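Local structure of designed helical repeat protein (Synthetic construct, 5CWG) at residues 61-66 and 83-88; 23-28 and 74-79. The protein is a de novo designed helical repeat protein with no known natural function. One frame throughout, in Å; residues are numbered along the deposited sequence.

Contact 1 (61-66 and 83-88); sequences RLIKEV and AAAEAF
Phe88 meets Leu62 through its CB, with Phe88 CB 4.3 Å from Leu62 CD2, while its aromatic ring leads away from helix 61-66. Its CG is anti to the backbone N (chi1 175°), and the Phe88 side chain touches Val41 of helix 27-47. The other flat group is the peptide carbonyl of Ala84. Leu62 CD2 comes within 3.7 Å of Ala84 O, which already accepts the helical bond from Phe88 N.

Ala84 is the centre of the contact. Its methyl enters the groove formed by Leu62, Ile63 and Val66. Ala84 CB lies 3.8 Å from Ile63 CA, in contact with the backbone itself. Val66 brings its branch point to the same methyl, with Val66 CB 4.0 Å from Ala84 CB, and both of its methyls lie close by. Ile63 packs along the flank. Ile63 CG1 is anti to the carbonyl carbon (chi1 -60°) and sits 4.0 Å from Ala84 CB. Ile63 CD1 then extends to Ala85, 4.1 Å from Ala85 CB.

The two helices belong to one antiparallel helical hairpin, 53-73 followed by 77-98. Their local axes approach to 8.8 Å and run at 147°. Small residues at 84 and 85 fit this close spacing. Helix 27-47 continues the core beyond Ile63 and Ala85, and helix 103-123 covers Leu62 and Val66.

The charged groups lie off this interface: Glu65 pairs with Lys114, and Lys64 with Glu68. The chemistry between the segments is therefore apolar. Methyl and branch-point contacts hold the helices together, while helical backbone bonds form within each segment and Val66 O also bonds to Gln121 NE2. Shape, rather than directed bonds, sets how this buried pair fits.

Contact 2 (23-28 and 74-79); sequences KGDDTE and GYDISE
Lys23 lays its aliphatic chain across Ile77, with Lys23 CD 3.8 Å from Ile77 CD1. The chain bends at chi3 (-80°), which swings CE toward Tyr75. The ammonium then donates to a backbone carbonyl, with Lys23 NZ 2.8 Å from Tyr75 O. It comes from above the carbonyl plane, 66° out of it. One side chain thus combines an apolar contact with a polar grip on the loop.

Asp25 makes the second link. Asp25 OD2 accepts from Ile77 N at 2.9 Å, and the bond is nearly straight at 167°. Ile77 N meets OD2 almost along the carboxylate C-O direction. Ile77 opens helix 77-98, so a carboxylate from another loop takes an N-H of the first turn. Asp76 is the N-cap of this helix and uses OD2, through its anti lone pair, to accept from Glu79 N. The helix start would probably favour the negative charge of both acids, although Asp25 OD2 and Asp76 OD1 are only 3.7 Å apart. Water 1 probably eases this approach. It donates to Asp25 OD1 and to Asp76 OD1, at 2.8 Å each. Water 2 forms another bridge, 2.9 Å from Asp26 O and 2.7 Å from Ser78 OG.

Both segments run from the end of one helix to the start of the next. Gly24 ends helix 3-23 in a Schellman motif, and Asp26 caps helix 27-47. Gly74, also with positive phi, follows helix 53-73. Ile77 touches Val16 of helix 3-23 and Val67 and Ala70 of helix 53-73. Ser78 packs on Ala30 and Ala33 of helix 27-47. Tyr75 bonds through OH to Tyr125 O, tying this loop to the next one at the same end of the all-helical stack.

How the contacts relate
The two contacts have centres 15 Å apart and share helix 77-98. Contact 2 sits at the start of that helix, and contact 1 a little further along it. Contact 1 is buried, about 6 Å from the centre of the chain. Contact 2 is on the surface, about 20 Å from it. Their segments alternate along the chain: 23-28, 61-66, 74-79, then 83-88. Contact 1 joins the consecutive helices 53-73 and 77-98. Contact 2 joins the turn leading into helix 27-47 to the turn leading into helix 77-98. Together they combine apolar packing of two consecutive helices with a largely polar join between two turns of a designed helical repeat protein.

Contact 1 (61-66 and 83-88)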
loop_
_atom_site.group_PDB
_atom_site.type_symbol
_atom_site.label_atom_id
_atom_site.label_comp_id
_atom_site.label_asym_id
_atom_site.label_seq_id
_atom_site.Cartn_x
_atom_site.Cartn_y
_atom_site.Cartn_z
ATOM N N ARG A 61 -5.817 -1.738 7.702
ATOM C CA ARG A 61 -6.326 -2.910 7.005
ATOM C C ARG A 61 -5.270 -3.497 6.084
ATOM O O ARG A 61 -5.143 -4.723 5.976
ATOM C CB ARG A 61 -7.573 -2.555 6.220
ATOM C CG ARG A 61 -8.800 -2.431 7.096
ATOM C CD ARG A 61 -9.992 -1.921 6.314
ATOM N NE ARG A 61 -10.409 -2.883 5.306
ATOM C CZ ARG A 61 -11.198 -2.596 4.271
ATOM N NH1 ARG A 61 -11.661 -1.367 4.116
ATOM N NH2 ARG A 61 -11.534 -3.549 3.403
ATOM N N LEU A 62 -4.486 -2.629 5.452
ATOM C CA LEU A 62 -3.384 -3.107 4.611
ATOM C C LEU A 62 -2.417 -3.941 5.440
ATOM O O LEU A 62 -2.020 -5.047 5.057
ATOM C CB LEU A 62 -2.655 -1.912 3.967
ATOM C CG LEU A 62 -1.354 -2.237 3.268
ATOM C CD1 LEU A 62 -1.585 -3.119 2.051
ATOM C CD2 LEU A 62 -0.623 -0.969 2.881
ATOM N N ILE A 63 -2.009 -3.405 6.578
ATOM C CA ILE A 63 -1.078 -4.112 7.433
ATOM C C ILE A 63 -1.692 -5.446 7.892
ATOM O O ILE A 63 -1.053 -6.496 7.842
ATOM C CB ILE A 63 -0.638 -3.267 8.641
ATOM C CG1 ILE A 63 0.057 -1.973 8.185
ATOM C CG2 ILE A 63 0.263 -4.078 9.548
ATOM C CD1 ILE A 63 0.183 -0.926 9.271
ATOM N N LYS A 64 -2.944 -5.407 8.325
ATOM C CA LYS A 64 -3.667 -6.605 8.762
ATOM C C LYS A 64 -3.672 -7.673 7.681
ATOM O O LYS A 64 -3.389 -8.840 7.949
ATOM C CB LYS A 64 -5.116 -6.244 9.130
ATOM C CG LYS A 64 -6.063 -7.419 9.356
ATOM C CD LYS A 64 -7.468 -6.918 9.643
ATOM C CE LYS A 64 -8.484 -8.046 9.733
ATOM N NZ LYS A 64 -8.641 -8.784 8.442
ATOM N N GLU A 65 -4.018 -7.296 6.460
ATOM C CA GLU A 65 -4.150 -8.278 5.396
ATOM C C GLU A 65 -2.799 -8.858 5.001
ATOM O O GLU A 65 -2.674 -10.053 4.776
ATOM C CB GLU A 65 -4.917 -7.658 4.240
ATOM C CG GLU A 65 -6.387 -7.373 4.681
ATOM C CD GLU A 65 -7.306 -6.827 3.593
ATOM O OE1 GLU A 65 -8.455 -6.439 3.915
ATOM O OE2 GLU A 65 -6.925 -6.848 2.412
ATOM N N VAL A 66 -1.766 -8.021 4.970
ATOM C CA VAL A 66 -0.430 -8.509 4.654
ATOM C C VAL A 66 0.059 -9.460 5.738
ATOM O O VAL A 66 0.663 -10.494 5.447
ATOM C CB VAL A 66 0.547 -7.335 4.413
ATOM C CG1 VAL A 66 1.973 -7.843 4.269
ATOM C CG2 VAL A 66 0.126 -6.579 3.170
ATOM N N ALA A 83 6.947 -4.014 6.584
ATOM C CA ALA A 83 6.989 -3.759 5.160
ATOM C C ALA A 83 5.690 -3.120 4.652
ATOM O O ALA A 83 5.704 -2.244 3.755
ATOM C CB ALA A 83 7.303 -5.047 4.390
ATOM N N ALA A 84 4.557 -3.616 5.136
ATOM C CA ALA A 84 3.273 -3.025 4.761
ATOM C C ALA A 84 3.195 -1.550 5.173
ATOM O O ALA A 84 2.711 -0.711 4.421
ATOM C CB ALA A 84 2.134 -3.827 5.354
ATOM N N ALA A 85 3.639 -1.262 6.388
ATOM C CA ALA A 85 3.628 0.120 6.897
ATOM C C ALA A 85 4.520 1.020 6.052
ATOM O O ALA A 85 4.129 2.128 5.726
ATOM C CB ALA A 85 4.044 0.125 8.347
ATOM N N GLU A 86 5.703 0.527 5.691
ATOM C CA GLU A 86 6.605 1.295 4.839
ATOM C C GLU A 86 5.982 1.561 3.473
ATOM O O GLU A 86 6.172 2.643 2.904
ATOM C CB GLU A 86 7.936 0.553 4.672
ATOM C CG GLU A 86 8.771 0.452 5.933
ATOM C CD GLU A 86 9.582 1.673 6.296
ATOM O OE1 GLU A 86 9.367 2.752 5.711
ATOM O OE2 GLU A 86 10.419 1.560 7.229
ATOM N N ALA A 87 5.209 0.611 2.951
ATOM C CA ALA A 87 4.567 0.800 1.668
ATOM C C ALA A 87 3.528 1.935 1.741
ATOM O O ALA A 87 3.451 2.786 0.856
ATOM C CB ALA A 87 3.895 -0.468 1.208
ATOM N N PHE A 88 2.729 1.943 2.804
ATOM C CA PHE A 88 1.796 3.035 2.994
ATOM C C PHE A 88 2.536 4.369 3.086
ATOM O O PHE A 88 2.104 5.373 2.545
ATOM C CB PHE A 88 0.915 2.817 4.219
ATOM C CG PHE A 88 0.031 3.996 4.490
ATOM C CD1 PHE A 88 -1.184 4.164 3.819
ATOM C CD2 PHE A 88 0.433 4.988 5.354
ATOM C CE1 PHE A 88 -1.950 5.276 4.035
ATOM C CE2 PHE A 88 -0.346 6.135 5.534
ATOM C CZ PHE A 88 -1.525 6.254 4.902
#

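Contact 2 (23-28 and 74-79)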
loop_
_atom_site.group_PDB
_atom_site.type_symbol
_atom_site.label_atom_id
_atom_site.label_comp_id
_atom_site.label_asym_id
_atom_site.label_seq_id
_atom_site.Cartn_x
_atom_site.Cartn_y
_atom_site.Cartn_z
ATOM N N LYS A 23 1.774 -18.822 14.596
ATOM C CA LYS A 23 2.856 -19.530 13.922
ATOM C C LYS A 23 4.143 -19.618 14.721
ATOM O O LYS A 23 5.135 -20.095 14.214
ATOM C CB LYS A 23 3.076 -18.984 12.512
ATOM C CG LYS A 23 3.549 -17.588 12.435
ATOM C CD LYS A 23 3.845 -17.183 10.979
ATOM C CE LYS A 23 5.185 -17.687 10.502
ATOM N NZ LYS A 23 5.393 -17.439 9.055
ATOM N N GLY A 24 4.112 -19.224 15.986
ATOM C CA GLY A 24 5.280 -19.296 16.831
ATOM C C GLY A 24 6.336 -18.223 16.593
ATOM O O GLY A 24 7.457 -18.394 17.015
ATOM N N ASP A 25 5.993 -17.118 15.930
ATOM C CA ASP A 25 6.905 -15.981 15.830
ATOM C C ASP A 25 6.891 -15.239 17.176
ATOM O O ASP A 25 5.934 -15.320 17.946
ATOM C CB ASP A 25 6.500 -15.060 14.670
ATOM C CG ASP A 25 6.885 -15.595 13.281
ATOM O OD1 ASP A 25 7.542 -16.657 13.175
ATOM O OD2 ASP A 25 6.527 -14.943 12.265
ATOM N N ASP A 26 7.959 -14.499 17.463
ATOM C CA ASP A 26 8.105 -13.849 18.758
ATOM C C ASP A 26 7.029 -12.786 18.984
ATOM O O ASP A 26 6.894 -11.847 18.189
ATOM C CB ASP A 26 9.466 -13.172 18.863
ATOM C CG ASP A 26 9.780 -12.768 20.269
ATOM O OD1 ASP A 26 9.373 -11.675 20.653
ATOM O OD2 ASP A 26 10.397 -13.563 21.007
ATOM N N THR A 27 6.267 -12.914 20.062
ATOM C CA THR A 27 5.125 -12.031 20.276
ATOM C C THR A 27 5.509 -10.661 20.826
ATOM O O THR A 27 4.795 -9.703 20.585
ATOM C CB THR A 27 4.035 -12.662 21.176
ATOM O OG1 THR A 27 4.615 -13.050 22.420
ATOM C CG2 THR A 27 3.383 -13.864 20.495
ATOM N N GLU A 28 6.600 -10.576 21.582
ATOM C CA GLU A 28 7.086 -9.272 22.052
ATOM C C GLU A 28 7.593 -8.457 20.883
ATOM O O GLU A 28 7.303 -7.265 20.778
ATOM C CB GLU A 28 8.159 -9.447 23.115
ATOM C CG GLU A 28 7.600 -9.920 24.452
ATOM C CD GLU A 28 8.655 -9.953 25.547
ATOM O OE1 GLU A 28 9.740 -9.356 25.354
ATOM O OE2 GLU A 28 8.401 -10.586 26.593
ATOM N N GLY A 74 4.006 -18.317 4.924
ATOM C CA GLY A 74 5.372 -18.570 5.376
ATOM C C GLY A 74 6.274 -17.356 5.488
ATOM O O GLY A 74 7.482 -17.464 5.280
ATOM N N TYR A 75 5.711 -16.202 5.834
ATOM C CA TYR A 75 6.506 -14.995 6.018
ATOM C C TYR A 75 6.543 -14.599 7.481
ATOM O O TYR A 75 5.583 -14.771 8.220
ATOM C CB TYR A 75 5.933 -13.853 5.190
ATOM C CG TYR A 75 6.053 -14.035 3.702
ATOM C CD1 TYR A 75 5.209 -14.903 3.014
ATOM C CD2 TYR A 75 7.040 -13.381 2.984
ATOM C CE1 TYR A 75 5.342 -15.089 1.654
ATOM C CE2 TYR A 75 7.174 -13.547 1.627
ATOM C CZ TYR A 75 6.323 -14.423 0.962
ATOM O OH TYR A 75 6.429 -14.633 -0.395
ATOM N N ASP A 76 7.664 -14.026 7.880
ATOM C CA ASP A 76 7.801 -13.532 9.242
ATOM C C ASP A 76 6.782 -12.431 9.506
ATOM O O ASP A 76 6.660 -11.473 8.731
ATOM C CB ASP A 76 9.212 -12.980 9.458
ATOM C CG ASP A 76 9.439 -12.525 10.874
ATOM O OD1 ASP A 76 9.792 -13.355 11.716
ATOM O OD2 ASP A 76 9.240 -11.326 11.151
ATOM N N ILE A 77 6.058 -12.550 10.610
ATOM C CA ILE A 77 4.949 -11.646 10.873
ATOM C C ILE A 77 5.422 -10.208 11.090
ATOM O O ILE A 77 4.829 -9.277 10.570
ATOM C CB ILE A 77 4.138 -12.120 12.102
ATOM C CG1 ILE A 77 3.429 -13.469 11.842
ATOM C CG2 ILE A 77 3.128 -11.068 12.537
ATOM C CD1 ILE A 77 2.673 -13.572 10.547
ATOM N N SER A 78 6.453 -10.023 11.900
ATOM C CA SER A 78 6.902 -8.666 12.201
ATOM C C SER A 78 7.468 -7.986 10.965
ATOM O O SER A 78 7.205 -6.799 10.729
ATOM C CB SER A 78 7.908 -8.689 13.336
ATOM O OG SER A 78 7.294 -8.973 14.566
ATOM N N GLU A 79 8.261 -8.706 10.187
ATOM C CA GLU A 79 8.806 -8.106 8.995
ATOM C C GLU A 79 7.700 -7.747 8.011
ATOM O O GLU A 79 7.762 -6.724 7.345
ATOM C CB GLU A 79 9.861 -9.018 8.382
ATOM C CG GLU A 79 11.146 -9.135 9.240
ATOM C CD GLU A 79 12.151 -10.141 8.710
ATOM O OE1 GLU A 79 13.241 -10.276 9.319
ATOM O OE2 GLU A 79 11.860 -10.812 7.699
HETATM O O HOH W 1 9.426 -16.099 11.231
HETATM O O HOH W 2 7.327 -11.515 15.344
#